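Local atomic coordinates of 2-hydroxyisobutyryl-CoA synthetase (Aquincola tertiaricarbonis, PDB entry 6HDY), a protein that belongs to the AMP-binding (ANL) enzymes, acyl-CoA synthetase relatives built from a large N-terminal part and a small C-terminal domain. Residues Ala152-Gly157 with Leu298-Ile303; Gly320-Pro325 with Leu345-Asn350; Asn391-Tyr396 with Thr436-Arg441. One frame throughout, in Å; residues are numbered along the deposited sequence.

Overall arrangement
The three contacts follow one another along the chain, each closing before the next opens. Interactions 1 and 2 lie close together, their centres about 19 Å apart and their nearest atoms about 5 Å apart, without touching. Interaction 1 sets helix 141-157 against the loop that follows strand 297-299; interaction 2 pairs strands 322-329 and 340-347 of a five-stranded antiparallel sheet, whose strand 304-310 starts just after Ile303. Interaction 3 belongs to the AMP-binding enzyme C-terminal domain, with its centre about 37 Å from that of interaction 1 and about 29 Å from that of interaction 2. The set therefore samples both the large N-terminal part and the small C-terminal domain.

Interaction 1 of 3, residues Ala152-Gly157 with Leu298-Ile303; sequences ARIMWG and LCWQDI
The indole of Trp300 carries Ile154 on one face and has Arg153 at its edge. Ile154 CG1 sits almost over the centre of the six-membered ring, 3.6 Å from the centroid and 8° off the normal, a CH-pi contact in which the two side chains pass in opposite directions. Arg153 NE comes to the rim at 3.7 Å from Trp300 CZ3, with the guanidinium plane steeply inclined to the indole, 72° apart. The guanidinium in turn has Ile303 CD1 over one face, offset toward its rim, and the carboxylate of Asp302 at its edge. There the salt bridge is end-on but converges on one oxygen: NH2 of Arg153 reaches the syn lone pair of Asp302 OD2 at 2.7 Å, while NH1 meets the same OD2 at 3.1 Å in a more bent bond. With CG anti to the backbone N (chi1 164°) and an extended chain beyond, Arg153 spans from the helix to this acid. Ile154 CD1 and Ile303 CD1 meet tip to tip at 3.7 Å. The buried charges have further partners, Glu39 for Arg153 NE and Arg38 for Asp302 OD2. Trp300 centres an inverse gamma turn just past strand 297-299. Helix 141-157 is thus joined to the link between strands 297-299 and 304-310, while Ala152 and Met155 of this helix touch helix 176-187.

Interaction 2 of 3, residues Gly320-Pro325 with Leu345-Asn350; sequences GQRGTP and LTLWTN
Strands 322-325 and 345-347 run antiparallel with a marked twist (123° between their directions), Gly323 and Thr346 forming a hydrogen-bonded pair beside the non-hydrogen-bonded pair Arg322-Leu347. Gly323 N gives to Thr346 O at 2.8 Å and Thr346 N to Gly323 O at 2.9 Å; farther along, Gly320 N makes an almost straight bond to Trp348 O at 2.7 Å. Arg322 CA makes a CA-H...O contact with Thr346 O at 3.1 Å. On the face bearing Arg322 and Leu347, the aliphatic part of the arginine crosses the leucine at about a right angle, and Arg322 CG lies 3.9 Å from Leu347 CD1. The guanidinium end comes near Leu345, where Arg322 NH2 is 3.9 Å from Leu345 CD2, and makes a cation-pi contact with Phe367. On the other face Thr346 CG2 rests against Pro325 CG at 3.7 Å. OG1 of Thr346, anti to the backbone N (chi1 -163°), is hydrogen-bonded to Gly365 O. The contact is the open end of the hairpin 322-329/340-347, flanked in its antiparallel sheet by strand 304-310 beside 322-329 and strand 366-369 beside 340-347.

Interaction 3 of 3, residues Asn391-Tyr396 with Thr436-Arg441; sequences NQMSGY and TEASHR
Met393 is the buried centre of this contact, whereas Gln392 and Arg441 form its more open margin. The thioether lies against helix 428-446: Met393 SD is 3.8 Å from Ala438 CA, and the terminal CE rests 3.7 Å from Glu437 O. Met393 CG, anti to the carbonyl carbon (chi1 -56°), comes 3.4 Å from Arg441 NE. The two side chains reach toward each other tip to tip. Met393 CE lies 3.6 Å above the plane of the Arg441 guanidinium, toward its rim, so that the methionine covers one face of the charged group. At the outer side the packing gives way to polar contacts. Arg441 NH2 donates to the backbone Gln392 O over a long 3.3 Å; the acceptor lies in the guanidinium plane, but the donor is tilted 29° from the plane of the carbonyl. On the helix itself, Arg441 NH1 pairs with Glu437 OE2 at 2.8 Å in a salt bridge whose hydrogen bond is bent and weak. The amide end of exposed Gln392 leads away from the helix. Arg263 of helix 258-268 bonds Asn391 O and, weakly, Met393 O, which places this loop where the C-terminal domain meets the N-terminal part. Met393 also opens a type I beta turn ending at Tyr396. The whole is a loop-on-helix contact within the AMP-binding enzyme C-terminal domain, joining the loop after helix 383-391 to helix 428-446.

Interaction 1 of 3, residues Ala152-Gly157 with Leu298-Ile303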
loop_
_atom_site.group_PDB
_atom_site.type_symbol
_atom_site.label_atom_id
_atom_site.label_comp_id
_atom_site.label_asym_id
_atom_site.label_seq_id
_atom_site.Cartn_x
_atom_site.Cartn_y
_atom_site.Cartn_z
ATOM N N ALA A 152 -11.692 14.317 3.457
ATOM C CA ALA A 152 -11.853 15.204 2.282
ATOM C C ALA A 152 -12.153 16.629 2.753
ATOM O O ALA A 152 -11.619 17.586 2.196
ATOM C CB ALA A 152 -12.991 14.721 1.386
ATOM N N ARG A 153 -12.997 16.750 3.791
ATOM C CA ARG A 153 -13.410 18.002 4.416
ATOM C C ARG A 153 -12.216 18.813 4.966
ATOM O O ARG A 153 -12.060 19.994 4.643
ATOM C CB ARG A 153 -14.440 17.701 5.516
ATOM C CG ARG A 153 -14.673 18.827 6.502
ATOM C CD ARG A 153 -15.844 18.505 7.370
ATOM N NE ARG A 153 -15.995 19.473 8.451
ATOM C CZ ARG A 153 -16.680 19.247 9.563
ATOM N NH1 ARG A 153 -17.307 18.093 9.737
ATOM N NH2 ARG A 153 -16.763 20.179 10.498
ATOM N N ILE A 154 -11.374 18.150 5.771
ATOM C CA ILE A 154 -10.188 18.712 6.412
ATOM C C ILE A 154 -9.086 18.994 5.358
ATOM O O ILE A 154 -8.368 19.971 5.496
ATOM C CB ILE A 154 -9.741 17.747 7.553
ATOM C CG1 ILE A 154 -10.818 17.662 8.653
ATOM C CG2 ILE A 154 -8.408 18.163 8.140
ATOM C CD1 ILE A 154 -10.787 16.393 9.478
ATOM N N MET A 155 -8.956 18.145 4.315
ATOM C CA MET A 155 -7.964 18.361 3.247
ATOM C C MET A 155 -8.354 19.609 2.412
ATOM O O MET A 155 -7.485 20.353 1.965
ATOM C CB MET A 155 -7.832 17.104 2.366
ATOM C CG MET A 155 -6.924 16.037 2.966
ATOM S SD MET A 155 -7.018 14.448 2.082
ATOM C CE MET A 155 -6.432 14.934 0.481
ATOM N N TRP A 156 -9.668 19.841 2.244
ATOM C CA TRP A 156 -10.215 21.024 1.586
ATOM C C TRP A 156 -9.799 22.247 2.436
ATOM O O TRP A 156 -9.390 23.271 1.879
ATOM C CB TRP A 156 -11.748 20.916 1.456
ATOM C CG TRP A 156 -12.386 22.138 0.863
ATOM C CD1 TRP A 156 -12.584 23.336 1.473
ATOM C CD2 TRP A 156 -12.902 22.274 -0.464
ATOM N NE1 TRP A 156 -13.133 24.232 0.592
ATOM C CE2 TRP A 156 -13.358 23.605 -0.601
ATOM C CE3 TRP A 156 -13.015 21.402 -1.560
ATOM C CZ2 TRP A 156 -13.948 24.081 -1.776
ATOM C CZ3 TRP A 156 -13.585 21.878 -2.732
ATOM C CH2 TRP A 156 -14.034 23.208 -2.836
ATOM N N GLY A 157 -9.830 22.089 3.761
ATOM C CA GLY A 157 -9.399 23.114 4.713
ATOM C C GLY A 157 -7.941 23.523 4.572
ATOM O O GLY A 157 -7.560 24.632 4.978
ATOM N N LEU A 298 -6.101 22.516 14.618
ATOM C CA LEU A 298 -7.409 22.791 15.206
ATOM C C LEU A 298 -8.016 21.428 15.624
ATOM O O LEU A 298 -7.704 20.410 15.015
ATOM C CB LEU A 298 -8.344 23.447 14.177
ATOM C CG LEU A 298 -8.016 24.853 13.643
ATOM C CD1 LEU A 298 -9.217 25.432 12.948
ATOM C CD2 LEU A 298 -7.471 25.802 14.750
ATOM N N CYS A 299 -8.882 21.428 16.638
ATOM C CA CYS A 299 -9.605 20.255 17.118
ATOM C C CYS A 299 -10.962 20.310 16.456
ATOM O O CYS A 299 -11.813 21.069 16.904
ATOM C CB CYS A 299 -9.740 20.274 18.641
ATOM S SG CYS A 299 -8.167 20.330 19.525
ATOM N N TRP A 300 -11.165 19.527 15.385
ATOM C CA TRP A 300 -12.431 19.458 14.655
ATOM C C TRP A 300 -13.427 18.652 15.503
ATOM O O TRP A 300 -13.657 17.469 15.274
ATOM C CB TRP A 300 -12.205 18.862 13.264
ATOM C CG TRP A 300 -11.289 19.670 12.397
ATOM C CD1 TRP A 300 -9.960 19.899 12.597
ATOM C CD2 TRP A 300 -11.616 20.278 11.136
ATOM N NE1 TRP A 300 -9.449 20.656 11.568
ATOM C CE2 TRP A 300 -10.437 20.890 10.648
ATOM C CE3 TRP A 300 -12.793 20.354 10.362
ATOM C CZ2 TRP A 300 -10.396 21.578 9.418
ATOM C CZ3 TRP A 300 -12.754 21.041 9.154
ATOM C CH2 TRP A 300 -11.570 21.640 8.690
ATOM N N GLN A 301 -13.975 19.341 16.528
ATOM C CA GLN A 301 -14.821 18.843 17.611
ATOM C C GLN A 301 -16.080 18.069 17.209
ATOM O O GLN A 301 -16.483 17.168 17.951
ATOM C CB GLN A 301 -15.192 19.998 18.553
ATOM C CG GLN A 301 -14.004 20.567 19.349
ATOM C CD GLN A 301 -13.313 19.562 20.250
ATOM O OE1 GLN A 301 -12.578 18.670 19.798
ATOM N NE2 GLN A 301 -13.478 19.720 21.551
ATOM N N ASP A 302 -16.725 18.438 16.088
ATOM C CA ASP A 302 -17.936 17.762 15.598
ATOM C C ASP A 302 -17.632 16.474 14.810
ATOM O O ASP A 302 -18.571 15.777 14.379
ATOM C CB ASP A 302 -18.828 18.720 14.797
ATOM C CG ASP A 302 -18.074 19.430 13.703
ATOM O OD1 ASP A 302 -17.333 20.386 14.021
ATOM O OD2 ASP A 302 -18.189 19.004 12.533
ATOM N N ILE A 303 -16.334 16.162 14.611
ATOM C CA ILE A 303 -15.892 14.921 13.961
ATOM C C ILE A 303 -15.508 13.921 15.084
ATOM O O ILE A 303 -16.052 12.830 15.139
ATOM C CB ILE A 303 -14.756 15.145 12.904
ATOM C CG1 ILE A 303 -15.278 15.984 11.697
ATOM C CG2 ILE A 303 -14.182 13.775 12.433
ATOM C CD1 ILE A 303 -14.248 16.449 10.654
#

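Interaction 2 of 3, residues Gly320-Pro325 with Leu345-Asn350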
loop_
_atom_site.group_PDB
_atom_site.type_symbol
_atom_site.label_atom_id
_atom_site.label_comp_id
_atom_site.label_asym_id
_atom_site.label_seq_id
_atom_site.Cartn_x
_atom_site.Cartn_y
_atom_site.Cartn_z
ATOM N N GLY A 320 -4.788 27.443 27.569
ATOM C CA GLY A 320 -3.497 28.055 27.868
ATOM C C GLY A 320 -2.627 27.135 28.702
ATOM O O GLY A 320 -1.466 27.451 28.965
ATOM N N GLN A 321 -3.191 25.982 29.123
ATOM C CA GLN A 321 -2.495 24.973 29.923
ATOM C C GLN A 321 -2.226 23.674 29.133
ATOM O O GLN A 321 -2.918 23.374 28.153
ATOM C CB GLN A 321 -3.230 24.712 31.253
ATOM C CG GLN A 321 -2.330 24.254 32.407
ATOM C CD GLN A 321 -1.055 25.059 32.524
ATOM O OE1 GLN A 321 -1.084 26.273 32.766
ATOM N NE2 GLN A 321 0.091 24.403 32.314
ATOM N N ARG A 322 -1.155 22.956 29.532
ATOM C CA ARG A 322 -0.703 21.699 28.936
ATOM C C ARG A 322 -1.436 20.509 29.560
ATOM O O ARG A 322 -1.781 20.540 30.744
ATOM C CB ARG A 322 0.819 21.530 29.116
ATOM C CG ARG A 322 1.691 22.447 28.259
ATOM C CD ARG A 322 3.173 22.197 28.517
ATOM N NE ARG A 322 4.019 22.775 27.465
ATOM C CZ ARG A 322 5.214 22.304 27.106
ATOM N NH1 ARG A 322 5.904 22.894 26.137
ATOM N NH2 ARG A 322 5.720 21.230 27.706
ATOM N N GLY A 323 -1.642 19.463 28.770
ATOM C CA GLY A 323 -2.310 18.246 29.226
ATOM C C GLY A 323 -2.275 17.117 28.214
ATOM O O GLY A 323 -1.575 17.202 27.200
ATOM N N THR A 324 -3.031 16.048 28.481
ATOM C CA THR A 324 -3.056 14.904 27.592
ATOM C C THR A 324 -4.343 14.821 26.768
ATOM O O THR A 324 -5.431 14.837 27.334
ATOM C CB THR A 324 -2.739 13.575 28.334
ATOM O OG1 THR A 324 -2.523 12.564 27.349
ATOM C CG2 THR A 324 -3.839 13.130 29.301
ATOM N N PRO A 325 -4.242 14.685 25.433
ATOM C CA PRO A 325 -5.461 14.502 24.620
ATOM C C PRO A 325 -6.193 13.180 24.914
ATOM O O PRO A 325 -5.594 12.094 24.977
ATOM C CB PRO A 325 -4.937 14.551 23.181
ATOM C CG PRO A 325 -3.568 15.218 23.273
ATOM C CD PRO A 325 -3.033 14.726 24.581
ATOM N N LEU A 345 1.351 14.647 25.046
ATOM C CA LEU A 345 1.349 15.935 25.711
ATOM C C LEU A 345 1.111 17.036 24.687
ATOM O O LEU A 345 1.692 17.019 23.599
ATOM C CB LEU A 345 2.647 16.171 26.510
ATOM C CG LEU A 345 2.594 17.287 27.529
ATOM C CD1 LEU A 345 1.801 16.880 28.756
ATOM C CD2 LEU A 345 3.993 17.727 27.937
ATOM N N THR A 346 0.229 17.979 25.032
ATOM C CA THR A 346 -0.075 19.136 24.183
ATOM C C THR A 346 -0.481 20.331 25.054
ATOM O O THR A 346 -0.601 20.214 26.271
ATOM C CB THR A 346 -1.162 18.786 23.127
ATOM O OG1 THR A 346 -1.153 19.765 22.089
ATOM C CG2 THR A 346 -2.564 18.699 23.723
ATOM N N LEU A 347 -0.691 21.470 24.407
ATOM C CA LEU A 347 -1.219 22.695 24.973
ATOM C C LEU A 347 -2.355 23.072 24.028
ATOM O O LEU A 347 -2.193 23.015 22.800
ATOM C CB LEU A 347 -0.160 23.819 25.013
ATOM C CG LEU A 347 -0.577 25.084 25.786
ATOM C CD1 LEU A 347 0.601 25.694 26.483
ATOM C CD2 LEU A 347 -1.193 26.122 24.876
ATOM N N TRP A 348 -3.487 23.479 24.610
ATOM C CA TRP A 348 -4.656 23.919 23.858
ATOM C C TRP A 348 -5.103 25.323 24.293
ATOM O O TRP A 348 -4.965 25.689 25.465
ATOM C CB TRP A 348 -5.815 22.874 23.869
ATOM C CG TRP A 348 -6.665 22.734 25.119
ATOM C CD1 TRP A 348 -6.334 23.078 26.403
ATOM C CD2 TRP A 348 -7.946 22.094 25.194
ATOM N NE1 TRP A 348 -7.364 22.756 27.259
ATOM C CE2 TRP A 348 -8.368 22.156 26.542
ATOM C CE3 TRP A 348 -8.791 21.481 24.242
ATOM C CZ2 TRP A 348 -9.583 21.605 26.968
ATOM C CZ3 TRP A 348 -10.007 20.977 24.660
ATOM C CH2 TRP A 348 -10.386 21.024 26.012
ATOM N N THR A 349 -5.574 26.121 23.321
ATOM C CA THR A 349 -6.072 27.489 23.528
ATOM C C THR A 349 -7.401 27.622 22.804
ATOM O O THR A 349 -7.737 26.761 21.983
ATOM C CB THR A 349 -5.045 28.547 23.071
ATOM O OG1 THR A 349 -4.665 28.302 21.713
ATOM C CG2 THR A 349 -3.823 28.606 23.967
ATOM N N ASN A 350 -8.183 28.643 23.147
ATOM C CA ASN A 350 -9.476 28.867 22.518
ATOM C C ASN A 350 -9.641 30.305 21.998
ATOM O O ASN A 350 -10.727 30.882 22.060
ATOM C CB ASN A 350 -10.630 28.445 23.426
ATOM C CG ASN A 350 -11.918 28.173 22.680
ATOM O OD1 ASN A 350 -11.914 27.786 21.503
ATOM N ND2 ASN A 350 -13.049 28.401 23.334
#

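Interaction 3 of 3, residues Asn391-Tyr396 with Thr436-Arg441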
loop_
_atom_site.group_PDB
_atom_site.type_symbol
_atom_site.label_atom_id
_atom_site.label_comp_id
_atom_site.label_asym_id
_atom_site.label_seq_id
_atom_site.Cartn_x
_atom_site.Cartn_y
_atom_site.Cartn_z
ATOM N N ASN A 391 17.824 21.503 14.699
ATOM C CA ASN A 391 17.340 21.878 13.374
ATOM C C ASN A 391 17.386 23.384 13.136
ATOM O O ASN A 391 17.300 23.818 11.991
ATOM C CB ASN A 391 15.931 21.285 13.084
ATOM C CG ASN A 391 15.985 19.864 12.573
ATOM O OD1 ASN A 391 16.110 19.616 11.365
ATOM N ND2 ASN A 391 15.959 18.890 13.482
ATOM N N GLN A 392 17.548 24.170 14.209
ATOM C CA GLN A 392 17.636 25.630 14.134
ATOM C C GLN A 392 19.088 26.112 14.012
ATOM O O GLN A 392 19.358 27.314 14.113
ATOM C CB GLN A 392 16.883 26.292 15.301
ATOM C CG GLN A 392 15.395 26.416 15.011
ATOM C CD GLN A 392 14.587 26.990 16.144
ATOM O OE1 GLN A 392 14.658 26.534 17.295
ATOM N NE2 GLN A 392 13.737 27.962 15.822
ATOM N N MET A 393 20.008 25.163 13.738
ATOM C CA MET A 393 21.451 25.391 13.578
ATOM C C MET A 393 21.861 25.101 12.125
ATOM O O MET A 393 21.591 24.002 11.617
ATOM C CB MET A 393 22.267 24.497 14.530
ATOM C CG MET A 393 21.907 24.633 15.992
ATOM S SD MET A 393 23.082 23.740 17.044
ATOM C CE MET A 393 24.576 24.841 16.856
ATOM N N SER A 394 22.528 26.085 11.469
ATOM C CA SER A 394 22.969 26.007 10.063
ATOM C C SER A 394 23.974 24.867 9.779
ATOM O O SER A 394 23.962 24.321 8.666
ATOM C CB SER A 394 23.520 27.356 9.576
ATOM O OG SER A 394 24.523 27.903 10.421
ATOM N N GLY A 395 24.810 24.540 10.774
ATOM C CA GLY A 395 25.842 23.507 10.706
ATOM C C GLY A 395 25.385 22.084 10.970
ATOM O O GLY A 395 26.152 21.138 10.760
ATOM N N TYR A 396 24.138 21.913 11.446
ATOM C CA TYR A 396 23.540 20.600 11.736
ATOM C C TYR A 396 23.250 19.796 10.434
ATOM O O TYR A 396 22.653 20.334 9.504
ATOM C CB TYR A 396 22.285 20.797 12.591
ATOM C CG TYR A 396 21.453 19.552 12.814
ATOM C CD1 TYR A 396 21.910 18.520 13.630
ATOM C CD2 TYR A 396 20.193 19.421 12.235
ATOM C CE1 TYR A 396 21.136 17.387 13.863
ATOM C CE2 TYR A 396 19.403 18.298 12.472
ATOM C CZ TYR A 396 19.877 17.287 13.293
ATOM O OH TYR A 396 19.124 16.157 13.493
ATOM N N THR A 436 31.139 21.856 19.725
ATOM C CA THR A 436 31.062 22.722 20.908
ATOM C C THR A 436 29.822 23.638 20.861
ATOM O O THR A 436 29.145 23.799 21.879
ATOM C CB THR A 436 32.382 23.492 21.137
ATOM O OG1 THR A 436 32.631 24.393 20.050
ATOM C CG2 THR A 436 33.564 22.570 21.328
ATOM N N GLU A 437 29.521 24.221 19.688
ATOM C CA GLU A 437 28.351 25.095 19.522
ATOM C C GLU A 437 27.004 24.350 19.669
ATOM O O GLU A 437 26.054 24.922 20.215
ATOM C CB GLU A 437 28.418 25.878 18.208
ATOM C CG GLU A 437 28.539 27.378 18.423
ATOM C CD GLU A 437 27.226 28.085 18.710
ATOM O OE1 GLU A 437 26.793 28.083 19.886
ATOM O OE2 GLU A 437 26.631 28.641 17.759
ATOM N N ALA A 438 26.933 23.083 19.187
ATOM C CA ALA A 438 25.753 22.211 19.316
ATOM C C ALA A 438 25.523 21.951 20.816
ATOM O O ALA A 438 24.421 22.186 21.303
ATOM C CB ALA A 438 25.977 20.893 18.581
ATOM N N SER A 439 26.592 21.558 21.550
ATOM C CA SER A 439 26.609 21.335 23.008
ATOM C C SER A 439 26.048 22.553 23.769
ATOM O O SER A 439 25.087 22.394 24.516
ATOM C CB SER A 439 28.024 21.005 23.484
ATOM O OG SER A 439 28.104 20.916 24.893
ATOM N N HIS A 440 26.584 23.756 23.508
ATOM C CA HIS A 440 26.150 25.011 24.125
ATOM C C HIS A 440 24.686 25.311 23.859
ATOM O O HIS A 440 23.956 25.554 24.812
ATOM C CB HIS A 440 27.035 26.186 23.663
ATOM C CG HIS A 440 26.640 27.526 24.223
ATOM N ND1 HIS A 440 27.161 27.993 25.425
ATOM C CD2 HIS A 440 25.821 28.476 23.705
ATOM C CE1 HIS A 440 26.635 29.199 25.601
ATOM N NE2 HIS A 440 25.821 29.533 24.594
ATOM N N ARG A 441 24.261 25.313 22.575
ATOM C CA ARG A 441 22.884 25.623 22.167
ATOM C C ARG A 441 21.876 24.773 22.959
ATOM O O ARG A 441 20.981 25.321 23.610
ATOM C CB ARG A 441 22.701 25.447 20.639
ATOM C CG ARG A 441 21.895 26.560 19.956
ATOM C CD ARG A 441 22.760 27.414 19.027
ATOM N NE ARG A 441 22.152 27.618 17.704
ATOM C CZ ARG A 441 22.752 28.221 16.678
ATOM N NH1 ARG A 441 23.985 28.696 16.804
ATOM N NH2 ARG A 441 22.121 28.354 15.517
#